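Local coordinates for putative diflavin flavoprotein A 5 (Nostoc sp. PCC 7120, PDB 4FEK) that probably passes electrons from NADH to oxygen, reducing it to water, and is represented here by its N-terminal metallo-beta-lactamase-like domain, at residues E32-L37 against G177-G182; L37-T42 against F193-R198. All blocks are in the same frame, centred on the assembly; numbering follows the deposited sequence.

Contact 1. Residues E32-L37 against G177-G182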
loop_
_atom_site.group_PDB
_atom_site.type_symbol
_atom_site.label_atom_id
_atom_site.label_comp_id
_atom_site.label_asym_id
_atom_site.label_seq_id
_atom_site.Cartn_x
_atom_site.Cartn_y
_atom_site.Cartn_z
ATOM N N GLU A 32 -13.599 10.799 10.255
ATOM C CA GLU A 32 -14.295 10.241 9.095
ATOM C C GLU A 32 -14.806 8.863 9.430
ATOM O O GLU A 32 -14.325 8.245 10.379
ATOM C CB GLU A 32 -13.350 10.147 7.893
ATOM C CG GLU A 32 -12.752 11.482 7.437
ATOM C CD GLU A 32 -13.802 12.563 7.179
ATOM O OE1 GLU A 32 -14.911 12.231 6.708
ATOM O OE2 GLU A 32 -13.515 13.751 7.450
ATOM N N ILE A 33 -15.757 8.364 8.645
ATOM C CA ILE A 33 -16.441 7.126 9.012
ATOM C C ILE A 33 -15.506 5.926 9.096
ATOM O O ILE A 33 -15.766 5.017 9.868
ATOM C CB ILE A 33 -17.615 6.761 8.062
ATOM C CG1 ILE A 33 -17.112 6.639 6.632
ATOM C CG2 ILE A 33 -18.763 7.780 8.182
ATOM C CD1 ILE A 33 -18.170 6.205 5.642
ATOM N N GLU A 34 -14.431 5.895 8.310
ATOM C CA GLU A 34 -13.597 4.693 8.342
ATOM C C GLU A 34 -12.935 4.459 9.710
ATOM O O GLU A 34 -12.562 3.332 10.029
ATOM C CB GLU A 34 -12.593 4.635 7.185
ATOM C CG GLU A 34 -11.648 5.807 7.128
ATOM C CD GLU A 34 -12.159 6.925 6.215
ATOM O OE1 GLU A 34 -13.411 7.102 6.076
ATOM O OE2 GLU A 34 -11.288 7.631 5.647
ATOM N N TYR A 35 -12.861 5.506 10.530
ATOM C CA TYR A 35 -12.244 5.402 11.857
ATOM C C TYR A 35 -13.283 5.287 12.969
ATOM O O TYR A 35 -12.918 5.240 14.144
ATOM C CB TYR A 35 -11.327 6.604 12.134
ATOM C CG TYR A 35 -10.231 6.747 11.104
ATOM C CD1 TYR A 35 -9.073 5.988 11.190
ATOM C CD2 TYR A 35 -10.377 7.616 10.029
ATOM C CE1 TYR A 35 -8.068 6.093 10.222
ATOM C CE2 TYR A 35 -9.383 7.740 9.071
ATOM C CZ TYR A 35 -8.232 6.972 9.180
ATOM O OH TYR A 35 -7.255 7.086 8.231
ATOM N N ALA A 36 -14.561 5.194 12.580
ATOM C CA ALA A 36 -15.675 5.323 13.526
ATOM C C ALA A 36 -15.806 4.169 14.514
ATOM O O ALA A 36 -16.567 4.267 15.475
ATOM C CB ALA A 36 -17.004 5.549 12.787
ATOM N N LEU A 37 -15.078 3.080 14.276
ATOM C CA LEU A 37 -14.983 1.999 15.262
ATOM C C LEU A 37 -13.990 2.328 16.385
ATOM O O LEU A 37 -13.872 1.567 17.337
ATOM C CB LEU A 37 -14.589 0.676 14.599
ATOM C CG LEU A 37 -15.707 -0.264 14.133
ATOM C CD1 LEU A 37 -16.951 0.496 13.691
ATOM C CD2 LEU A 37 -15.230 -1.180 13.026
ATOM N N GLY A 177 -7.384 -4.077 3.584
ATOM C CA GLY A 177 -6.907 -3.610 4.881
ATOM C C GLY A 177 -7.945 -3.522 5.985
ATOM O O GLY A 177 -9.100 -4.006 5.854
ATOM N N ALA A 178 -7.542 -2.899 7.092
ATOM C CA ALA A 178 -8.454 -2.668 8.216
ATOM C C ALA A 178 -7.930 -1.531 9.059
ATOM O O ALA A 178 -6.726 -1.438 9.280
ATOM C CB ALA A 178 -8.606 -3.937 9.070
ATOM N N HIS A 179 -8.818 -0.647 9.506
ATOM C CA HIS A 179 -8.389 0.447 10.381
ATOM C C HIS A 179 -8.387 0.029 11.837
ATOM O O HIS A 179 -9.345 0.253 12.574
ATOM C CB HIS A 179 -9.194 1.729 10.128
ATOM C CG HIS A 179 -8.778 2.439 8.878
ATOM N ND1 HIS A 179 -7.496 2.932 8.698
ATOM C CD2 HIS A 179 -9.440 2.687 7.723
ATOM C CE1 HIS A 179 -7.405 3.488 7.501
ATOM N NE2 HIS A 179 -8.566 3.334 6.881
ATOM N N ILE A 180 -7.275 -0.581 12.235
ATOM C CA ILE A 180 -7.118 -1.050 13.598
ATOM C C ILE A 180 -5.632 -1.067 13.944
ATOM O O ILE A 180 -4.803 -1.548 13.169
ATOM C CB ILE A 180 -7.759 -2.433 13.796
ATOM C CG1 ILE A 180 -7.537 -2.938 15.219
ATOM C CG2 ILE A 180 -7.214 -3.436 12.778
ATOM C CD1 ILE A 180 -8.447 -4.088 15.605
ATOM N N CYS A 181 -5.312 -0.497 15.101
ATOM C CA CYS A 181 -3.935 -0.452 15.593
ATOM C C CYS A 181 -3.762 -1.438 16.743
ATOM O O CYS A 181 -4.537 -1.422 17.704
ATOM C CB CYS A 181 -3.603 0.963 16.082
ATOM S SG CYS A 181 -1.900 1.111 16.720
ATOM N N GLY A 182 -2.748 -2.288 16.644
ATOM C CA GLY A 182 -2.454 -3.269 17.672
ATOM C C GLY A 182 -0.989 -3.667 17.618
ATOM O O GLY A 182 -0.245 -3.180 16.772
#

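Contact 2. Residues L37-T42 against F193-R198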
loop_
_atom_site.group_PDB
_atom_site.type_symbol
_atom_site.label_atom_id
_atom_site.label_comp_id
_atom_site.label_asym_id
_atom_site.label_seq_id
_atom_site.Cartn_x
_atom_site.Cartn_y
_atom_site.Cartn_z
ATOM N N LEU A 37 -15.078 3.080 14.276
ATOM C CA LEU A 37 -14.983 1.999 15.262
ATOM C C LEU A 37 -13.990 2.328 16.385
ATOM O O LEU A 37 -13.872 1.567 17.337
ATOM C CB LEU A 37 -14.589 0.676 14.599
ATOM C CG LEU A 37 -15.707 -0.264 14.133
ATOM C CD1 LEU A 37 -16.951 0.496 13.691
ATOM C CD2 LEU A 37 -15.230 -1.180 13.026
ATOM N N GLU A 38 -13.293 3.458 16.251
ATOM C CA GLU A 38 -12.369 3.987 17.270
ATOM C C GLU A 38 -11.339 2.958 17.739
ATOM O O GLU A 38 -11.195 2.715 18.931
ATOM C CB GLU A 38 -13.137 4.561 18.476
ATOM C CG GLU A 38 -14.290 5.529 18.110
ATOM C CD GLU A 38 -13.818 6.921 17.655
ATOM O OE1 GLU A 38 -12.929 7.512 18.306
ATOM O OE2 GLU A 38 -14.350 7.435 16.644
ATOM N N ARG A 39 -10.625 2.349 16.797
ATOM C CA ARG A 39 -9.606 1.360 17.156
ATOM C C ARG A 39 -8.231 1.750 16.617
ATOM O O ARG A 39 -7.309 0.942 16.602
ATOM C CB ARG A 39 -10.003 -0.042 16.678
ATOM C CG ARG A 39 -11.155 -0.649 17.497
ATOM C CD ARG A 39 -11.869 -1.786 16.769
ATOM N NE ARG A 39 -13.027 -2.244 17.542
ATOM C CZ ARG A 39 -13.982 -3.047 17.082
ATOM N NH1 ARG A 39 -13.935 -3.496 15.835
ATOM N NH2 ARG A 39 -14.988 -3.402 17.876
ATOM N N GLY A 40 -8.104 2.999 16.185
ATOM C CA GLY A 40 -6.854 3.476 15.624
ATOM C C GLY A 40 -6.655 2.926 14.232
ATOM O O GLY A 40 -7.613 2.482 13.578
ATOM N N THR A 41 -5.411 2.947 13.775
ATOM C CA THR A 41 -5.069 2.552 12.411
ATOM C C THR A 41 -3.541 2.385 12.331
ATOM O O THR A 41 -2.814 2.815 13.235
ATOM C CB THR A 41 -5.516 3.662 11.410
ATOM O OG1 THR A 41 -5.171 3.286 10.076
ATOM C CG2 THR A 41 -4.865 5.004 11.740
ATOM N N THR A 42 -3.063 1.711 11.295
ATOM C CA THR A 42 -1.651 1.805 10.942
ATOM C C THR A 42 -1.563 2.185 9.476
ATOM O O THR A 42 -2.502 1.946 8.709
ATOM C CB THR A 42 -0.899 0.458 11.156
ATOM O OG1 THR A 42 -1.183 -0.461 10.085
ATOM C CG2 THR A 42 -1.281 -0.178 12.486
ATOM N N PHE A 193 -10.323 -9.877 13.728
ATOM C CA PHE A 193 -10.623 -8.497 13.395
ATOM C C PHE A 193 -11.379 -8.608 12.070
ATOM O O PHE A 193 -11.290 -7.751 11.202
ATOM C CB PHE A 193 -9.356 -7.645 13.284
ATOM C CG PHE A 193 -8.322 -8.229 12.384
ATOM C CD1 PHE A 193 -8.211 -7.798 11.075
ATOM C CD2 PHE A 193 -7.474 -9.226 12.836
ATOM C CE1 PHE A 193 -7.271 -8.344 10.232
ATOM C CE2 PHE A 193 -6.551 -9.779 12.008
ATOM C CZ PHE A 193 -6.445 -9.339 10.698
ATOM N N LYS A 194 -12.123 -9.702 11.932
ATOM C CA LYS A 194 -13.004 -9.881 10.784
ATOM C C LYS A 194 -13.973 -8.722 10.696
ATOM O O LYS A 194 -14.295 -8.275 9.606
ATOM C CB LYS A 194 -13.824 -11.168 10.915
ATOM C CG LYS A 194 -13.014 -12.450 11.056
ATOM C CD LYS A 194 -13.943 -13.660 11.147
ATOM C CE LYS A 194 -13.155 -14.961 11.252
ATOM N NZ LYS A 194 -14.049 -16.153 11.366
ATOM N N GLU A 195 -14.470 -8.276 11.850
ATOM C CA GLU A 195 -15.392 -7.146 11.911
ATOM C C GLU A 195 -14.745 -5.874 11.363
ATOM O O GLU A 195 -15.387 -5.068 10.680
ATOM C CB GLU A 195 -15.854 -6.900 13.349
ATOM C CG GLU A 195 -16.832 -5.748 13.484
ATOM C CD GLU A 195 -16.979 -5.260 14.916
ATOM O OE1 GLU A 195 -16.152 -5.638 15.778
ATOM O OE2 GLU A 195 -17.927 -4.491 15.178
ATOM N N ASP A 196 -13.461 -5.703 11.651
ATOM C CA ASP A 196 -12.762 -4.523 11.169
ATOM C C ASP A 196 -12.524 -4.599 9.654
ATOM O O ASP A 196 -12.679 -3.603 8.948
ATOM C CB ASP A 196 -11.469 -4.294 11.969
ATOM C CG ASP A 196 -11.748 -4.047 13.451
ATOM O OD1 ASP A 196 -11.675 -5.001 14.256
ATOM O OD2 ASP A 196 -12.114 -2.904 13.799
ATOM N N GLN A 197 -12.173 -5.775 9.147
ATOM C CA GLN A 197 -11.979 -5.936 7.701
ATOM C C GLN A 197 -13.294 -5.741 6.940
ATOM O O GLN A 197 -13.318 -5.154 5.858
ATOM C CB GLN A 197 -11.417 -7.323 7.384
ATOM C CG GLN A 197 -9.943 -7.524 7.790
ATOM C CD GLN A 197 -9.569 -8.999 7.834
ATOM O OE1 GLN A 197 -10.427 -9.856 8.062
ATOM N NE2 GLN A 197 -8.305 -9.303 7.559
ATOM N N ARG A 198 -14.390 -6.227 7.511
ATOM C CA ARG A 198 -15.695 -6.050 6.880
ATOM C C ARG A 198 -16.136 -4.587 6.868
ATOM O O ARG A 198 -16.657 -4.078 5.859
ATOM C CB ARG A 198 -16.737 -6.901 7.603
ATOM C CG ARG A 198 -18.078 -6.972 6.910
ATOM C CD ARG A 198 -18.998 -7.937 7.689
ATOM N NE ARG A 198 -20.070 -8.481 6.859
ATOM C CZ ARG A 198 -20.394 -9.773 6.799
ATOM N NH1 ARG A 198 -19.727 -10.670 7.519
ATOM N NH2 ARG A 198 -21.385 -10.173 6.017
#

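Contact 1. Residues E32-L37 against G177-G182
His179 ND1 meets Tyr35 CE1 at 3.6 Å and is also hydrogen-bonded to the hydroxyl of Thr41, so ND1 of this buried imidazole has a polar partner while the ring surface packs. The phenol ring comes over one face of the imidazole: Tyr35 CE1 sits 3.5 Å above the plane of the His179 ring, displaced toward its rim. With centroids 4.5 Å apart and planes inclined at 45°, the pair is oblique. Farther along the phenol, Tyr35 OH approaches His179 CE1 at 3.7 Å. Next to this pair lies Glu34, whose aliphatic part runs alongside the histidine and points the same way; Glu34 CB touches His179 CD2 at 3.7 Å. Because CG of Glu34 lies between its backbone N and carbonyl carbon (chi1 58°) and the chain then bends, CG too stays against the ring, 3.9 Å from CD2 of His179. Glu34 OE2 stops 5.2 Å from His179 NE2. His179 therefore receives carbon contacts from two successive residues of the short 3-10 turn 33-35, and is itself the centre of an inverse gamma turn. The rings of His231 and of Tyr200, on helix 194-205, also meet the imidazole, so three aromatic rings pack on it. This is loop-on-loop packing within the metallo-beta-lactamase-like domain: the turn belongs to the connection from strand 18-25 to strand 41-49, while His179 lies in the long connection from strand 169-173 to helix 194-205. That helix flanks the contact: Tyr199 OH is hydrogen-bonded to Ile33 O, and Ala36 and Leu37 rest on the Tyr199 side chain.

Contact 2. Residues L37-T42 against F193-R198
An oxygen of each of two carboxylates lies at the edge of the Arg39 guanidinium, near its plane; the acids are consecutive helix residues, Glu195 and Asp196. Neither carboxylate lies flat with it: that of Glu195 is turned 67° from the guanidinium, and that of Asp196 is about as steep. NH1 does most of the work. It gives Asp196 OD2 the shortest bond, 2.8 Å and fairly straight at 164°, reaching the oxygen on its syn side though well out of the carboxylate plane. The same nitrogen donates to Glu195 OE1 at 3.1 Å, and Arg39 NH2 reaches that Glu195 oxygen too, at 3.3 Å. This end-on grip is thus a fork closing on one atom, not a two-oxygen pairing; both N-H groups approach Glu195 OE1 from the same face of its carboxylate. The Arg39 chain, extended from CG to NE, carries the group across to the helix, and its CD packs 3.2 Å from Asp196 OD2 on the way. Glu195, with CG trans to its own nitrogen (chi1 -179°) and the chain straight beyond, crosses the arginine at about a right angle. Leu37 adds a methyl, CD2 lying 3.6 Å from Asp196 OD2, while Ile180 also touches the Asp196 side chain. Phe193 is the N-cap of helix 194-205, so both acids belong to its first turn, where negative charge generally suits the helix dipole. One cation shared by two neighbouring carboxylates should ease their mutual repulsion, and the salt-bridge network joins the loop before strand 41-49 to the N-terminus of helix 194-205 in the metallo-beta-lactamase-like domain. Asp196 is the buried member of this network, so the arginine probably does much to stabilise its charge.

Contact 1 is the more buried of the two and works through ring and aliphatic packing, whereas contact 2 lies partly at the surface and depends on a salt-bridge network. Both use the same connection into strand 41-49, and their centres are only about 4 Å apart; Leu37 lies in both ranges but touches only in contact 2. The second partners come from successive parts of one later region, first the loop 177-182, then the opening of helix 194-205. Cys181 N lies 2.9 Å from Arg39 O, a probable hydrogen bond between the two contacts. The turn 33-35 and the residues entering strand 41-49 both border the loop 177-182.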